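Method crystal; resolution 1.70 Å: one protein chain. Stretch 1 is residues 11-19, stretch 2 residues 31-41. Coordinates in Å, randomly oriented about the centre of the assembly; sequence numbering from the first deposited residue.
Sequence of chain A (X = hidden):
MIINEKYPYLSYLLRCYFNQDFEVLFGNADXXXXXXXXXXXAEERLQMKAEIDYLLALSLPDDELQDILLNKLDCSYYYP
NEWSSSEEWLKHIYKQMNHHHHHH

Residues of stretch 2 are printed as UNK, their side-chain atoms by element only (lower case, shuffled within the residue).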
# COMPACT_ATOMS: atom_id res chain seq x y z
N SER A 11 -6.47 -1.54 6.24
CA SER A 11 -5.04 -1.71 5.93
C SER A 11 -4.88 -2.33 4.52
O SER A 11 -4.02 -1.93 3.77
CB SER A 11 -4.34 -2.57 6.95
OG SER A 11 -4.40 -1.91 8.20
N TYR A 12 -5.74 -3.29 4.17
CA TYR A 12 -5.70 -3.94 2.87
C TYR A 12 -5.99 -2.95 1.74
O TYR A 12 -5.20 -2.87 0.80
CB TYR A 12 -6.68 -5.11 2.82
CG TYR A 12 -6.74 -5.81 1.49
CD1 TYR A 12 -5.66 -6.55 1.02
CD2 TYR A 12 -7.84 -5.69 0.69
CE1 TYR A 12 -5.71 -7.20 -0.21
CE2 TYR A 12 -7.89 -6.31 -0.54
CZ TYR A 12 -6.84 -7.08 -1.00
OH TYR A 12 -6.91 -7.73 -2.24
N LEU A 13 -7.10 -2.20 1.84
CA LEU A 13 -7.36 -1.14 0.87
C LEU A 13 -6.18 -0.18 0.73
O LEU A 13 -5.76 0.15 -0.36
CB LEU A 13 -8.59 -0.33 1.24
CG LEU A 13 -8.99 0.85 0.36
CD1 LEU A 13 -9.38 0.36 -1.05
CD2 LEU A 13 -10.14 1.59 1.02
N LEU A 14 -5.67 0.30 1.85
CA LEU A 14 -4.75 1.41 1.85
C LEU A 14 -3.33 0.99 1.49
O LEU A 14 -2.58 1.81 0.94
CB LEU A 14 -4.79 2.16 3.19
CG LEU A 14 -6.12 2.86 3.50
CD1 LEU A 14 -6.10 3.62 4.82
CD2 LEU A 14 -6.60 3.75 2.38
N ARG A 15 -2.99 -0.27 1.72
CA ARG A 15 -1.66 -0.77 1.42
C ARG A 15 -1.57 -1.53 0.13
O ARG A 15 -0.52 -1.45 -0.52
CB ARG A 15 -1.10 -1.60 2.54
CG ARG A 15 -1.00 -0.84 3.83
CD ARG A 15 -0.44 -1.73 4.92
NE ARG A 15 -0.35 -1.05 6.22
CZ ARG A 15 0.20 -1.60 7.31
NH1 ARG A 15 0.73 -2.83 7.29
NH2 ARG A 15 0.20 -0.93 8.45
N CYS A 16 -2.60 -2.27 -0.26
CA CYS A 16 -2.51 -3.07 -1.47
C CYS A 16 -3.08 -2.32 -2.66
O CYS A 16 -2.61 -2.54 -3.79
CB CYS A 16 -3.20 -4.42 -1.32
SG CYS A 16 -2.31 -5.56 -0.23
N TYR A 17 -4.15 -1.54 -2.46
CA TYR A 17 -4.73 -0.79 -3.55
C TYR A 17 -4.08 0.58 -3.63
O TYR A 17 -3.58 0.92 -4.70
CB TYR A 17 -6.27 -0.70 -3.45
CG TYR A 17 -6.91 -1.98 -3.95
CD1 TYR A 17 -7.02 -3.10 -3.15
CD2 TYR A 17 -7.36 -2.06 -5.30
CE1 TYR A 17 -7.56 -4.27 -3.64
CE2 TYR A 17 -7.93 -3.20 -5.78
CZ TYR A 17 -8.03 -4.31 -4.96
OH TYR A 17 -8.58 -5.46 -5.47
N PHE A 18 -4.11 1.34 -2.54
CA PHE A 18 -3.41 2.64 -2.54
C PHE A 18 -1.92 2.51 -2.30
O PHE A 18 -1.33 3.25 -1.53
CB PHE A 18 -4.08 3.66 -1.63
CG PHE A 18 -5.42 4.11 -2.12
CD1 PHE A 18 -5.51 5.00 -3.16
CD2 PHE A 18 -6.59 3.59 -1.59
CE1 PHE A 18 -6.75 5.42 -3.63
CE2 PHE A 18 -7.84 4.02 -2.05
CZ PHE A 18 -7.90 4.92 -3.08
N ASN A 19 -1.30 1.55 -3.00
CA ASN A 19 0.14 1.40 -3.00
C ASN A 19 0.79 2.55 -3.81
O ASN A 19 0.11 3.33 -4.44
CB ASN A 19 0.55 0.01 -3.50
CG ASN A 19 0.26 -0.20 -4.96
OD1 ASN A 19 0.84 0.47 -5.81
ND2 ASN A 19 -0.65 -1.12 -5.28
N UNK A 31 -10.79 5.55 -9.57
CA UNK A 31 -10.64 4.35 -10.41
C UNK A 31 -10.02 3.23 -9.58
O UNK A 31 -10.36 2.08 -9.76
c UNK A 31 -9.78 6.25 -13.69
c UNK A 31 -10.61 5.49 -12.67
c UNK A 31 -9.79 4.66 -11.65
o UNK A 31 -8.56 6.50 -13.46
o UNK A 31 -10.36 6.64 -14.75
N UNK A 32 -9.16 3.59 -8.63
CA UNK A 32 -8.62 2.63 -7.67
C UNK A 32 -9.74 2.00 -6.79
O UNK A 32 -9.84 0.78 -6.64
c UNK A 32 -7.49 3.26 -6.84
c UNK A 32 -6.94 2.27 -5.81
o UNK A 32 -6.45 3.68 -7.74
N UNK A 33 -10.59 2.86 -6.24
CA UNK A 33 -11.76 2.40 -5.48
C UNK A 33 -12.66 1.53 -6.31
O UNK A 33 -13.13 0.52 -5.83
c UNK A 33 -12.56 3.60 -4.92
c UNK A 33 -11.44 3.65 -2.69
c UNK A 33 -11.84 4.46 -3.90
c UNK A 33 -12.63 5.71 -3.51
N UNK A 34 -12.84 1.84 -7.60
CA UNK A 34 -13.67 1.03 -8.46
C UNK A 34 -13.05 -0.33 -8.73
O UNK A 34 -13.77 -1.31 -8.82
c UNK A 34 -13.96 1.73 -9.77
N UNK A 35 -11.73 -0.39 -8.87
CA UNK A 35 -11.04 -1.66 -9.07
C UNK A 35 -11.17 -2.56 -7.83
O UNK A 35 -11.38 -3.77 -7.96
c UNK A 35 -9.56 -1.42 -9.38
N UNK A 36 -11.05 -1.96 -6.64
CA UNK A 36 -11.27 -2.69 -5.41
C UNK A 36 -12.70 -3.25 -5.36
O UNK A 36 -12.91 -4.44 -5.08
c UNK A 36 -12.23 -3.05 -0.36
c UNK A 36 -10.96 -3.37 -0.83
c UNK A 36 -10.58 -2.94 -2.09
c UNK A 36 -13.08 -2.33 -1.15
o UNK A 36 -12.63 -3.43 0.89
c UNK A 36 -11.45 -2.24 -2.92
c UNK A 36 -12.69 -1.91 -2.42
c UNK A 36 -11.01 -1.75 -4.25
N UNK A 37 -13.66 -2.42 -5.66
CA UNK A 37 -15.04 -2.84 -5.61
C UNK A 37 -15.28 -3.99 -6.57
O UNK A 37 -15.99 -4.95 -6.21
c UNK A 37 -17.47 -2.14 -5.83
c UNK A 37 -19.84 -1.61 -5.89
c UNK A 37 -16.00 -1.68 -5.91
c UNK A 37 -18.45 -1.01 -5.93
n UNK A 37 -20.92 -0.62 -6.02
N UNK A 38 -14.73 -3.90 -7.78
CA UNK A 38 -14.95 -4.92 -8.79
C UNK A 38 -14.27 -6.24 -8.46
O UNK A 38 -14.80 -7.32 -8.77
c UNK A 38 -14.48 -4.44 -10.15
N UNK A 39 -13.11 -6.16 -7.84
CA UNK A 39 -12.25 -7.30 -7.61
C UNK A 39 -12.62 -8.07 -6.34
O UNK A 39 -12.67 -9.32 -6.35
c UNK A 39 -9.85 -8.03 -7.33
c UNK A 39 -10.77 -6.84 -7.54
o UNK A 39 -10.41 -6.19 -8.76
N UNK A 40 -12.93 -7.34 -5.27
CA UNK A 40 -13.10 -7.94 -3.95
C UNK A 40 -14.56 -8.30 -3.70
O UNK A 40 -15.47 -7.84 -4.41
o UNK A 40 -8.97 -7.38 -3.64
c UNK A 40 -12.59 -7.02 -2.85
o UNK A 40 -10.33 -8.70 -2.58
c UNK A 40 -10.10 -7.61 -3.12
c UNK A 40 -11.16 -6.51 -3.05
N UNK A 41 -14.79 -9.18 -2.73
CA UNK A 41 -16.16 -9.66 -2.46
C UNK A 41 -16.98 -8.60 -1.76
O UNK A 41 -16.43 -7.63 -1.20
c UNK A 41 -16.13 -10.89 -1.57
c UNK A 41 -15.25 -11.97 -2.19
o UNK A 41 -15.63 -10.54 -0.28

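Position 31 carries three carbons in a row, the third bearing two oxygens, a carboxylate that stays well clear of stretch 1; it is E31. At position 32, one carbon bears an oxygen and a second carbon. The terminal carbon faces F18 and Y17; a carbon carrying one oxygen and one carbon is the side chain of threonine, T32. T32 CG2 lies 3.9 Å from the centroid of the F18 ring, 14° off its normal, in a CH-pi contact.

Position 33 has four carbons forked at the second, and one tip of the fork reaches F18 and L13; this is L33. Its CA-to-CB bond points sideways, yet the end of the side chain comes nearer: L33 CD2 lies 3.7 Å from F18 CE2, at the edge of that ring, and 4.2 Å from L13 CD1. Position 34 has a single carbon and touches nothing in stretch 1; it is A34. A single carbon is also all that position 35 offers, but this one approaches Y17: the CB of A35 is 4.3 Å from Y17 CE2.

At position 36 one carbon leads to a six-carbon ring bearing an oxygen; the ring packs against Y12, L13 and Y17. It is Y36. L13 CD1 sits over one face of this ring, 3.9 Å from its centroid, while the ring edge is directed toward the face of Y17, with centroids 5.2 Å apart and planes at 87°. Y36 CB also lies over the Y17 ring, 3.8 Å from its centroid.

Position 37 has four carbons in a row ending in nitrogen, its CA-to-CB bond pointing away from stretch 1; it is K37. Position 38 has a lone carbon that makes no contact with stretch 1; it is A38. At position 39 one carbon bears an oxygen and a second carbon, and that first carbon meets the hydroxyl of Y17; it is T39, with T39 CB 3.3 Å from Y17 OH. T39 OG1 turns back to its own helix and donates to A35 O at 2.7 Å.

Position 40, the first to leave helical geometry, has three carbons ending in two oxygens, one near two tyrosine hydroxyls. It is E40: E40 OE2 accepts hydrogen bonds from Y12 OH at 2.5 Å and Y17 OH at 2.7 Å. Position 41, one carbon bearing an oxygen and a carbon, is out of reach of stretch 1; it is T41, whose side chain caps the helix that follows.

The contact centres on Y17, whose side chain fits as a knob among T32, A35, Y36 and T39. Aromatic and aliphatic groups pack around it, while one carboxylate oxygen of E40 accepts from both tyrosine hydroxyls, tying the residue just after the second helix to stretch 1.

Stretch 2, residues 31-41: ETLAAYKATET
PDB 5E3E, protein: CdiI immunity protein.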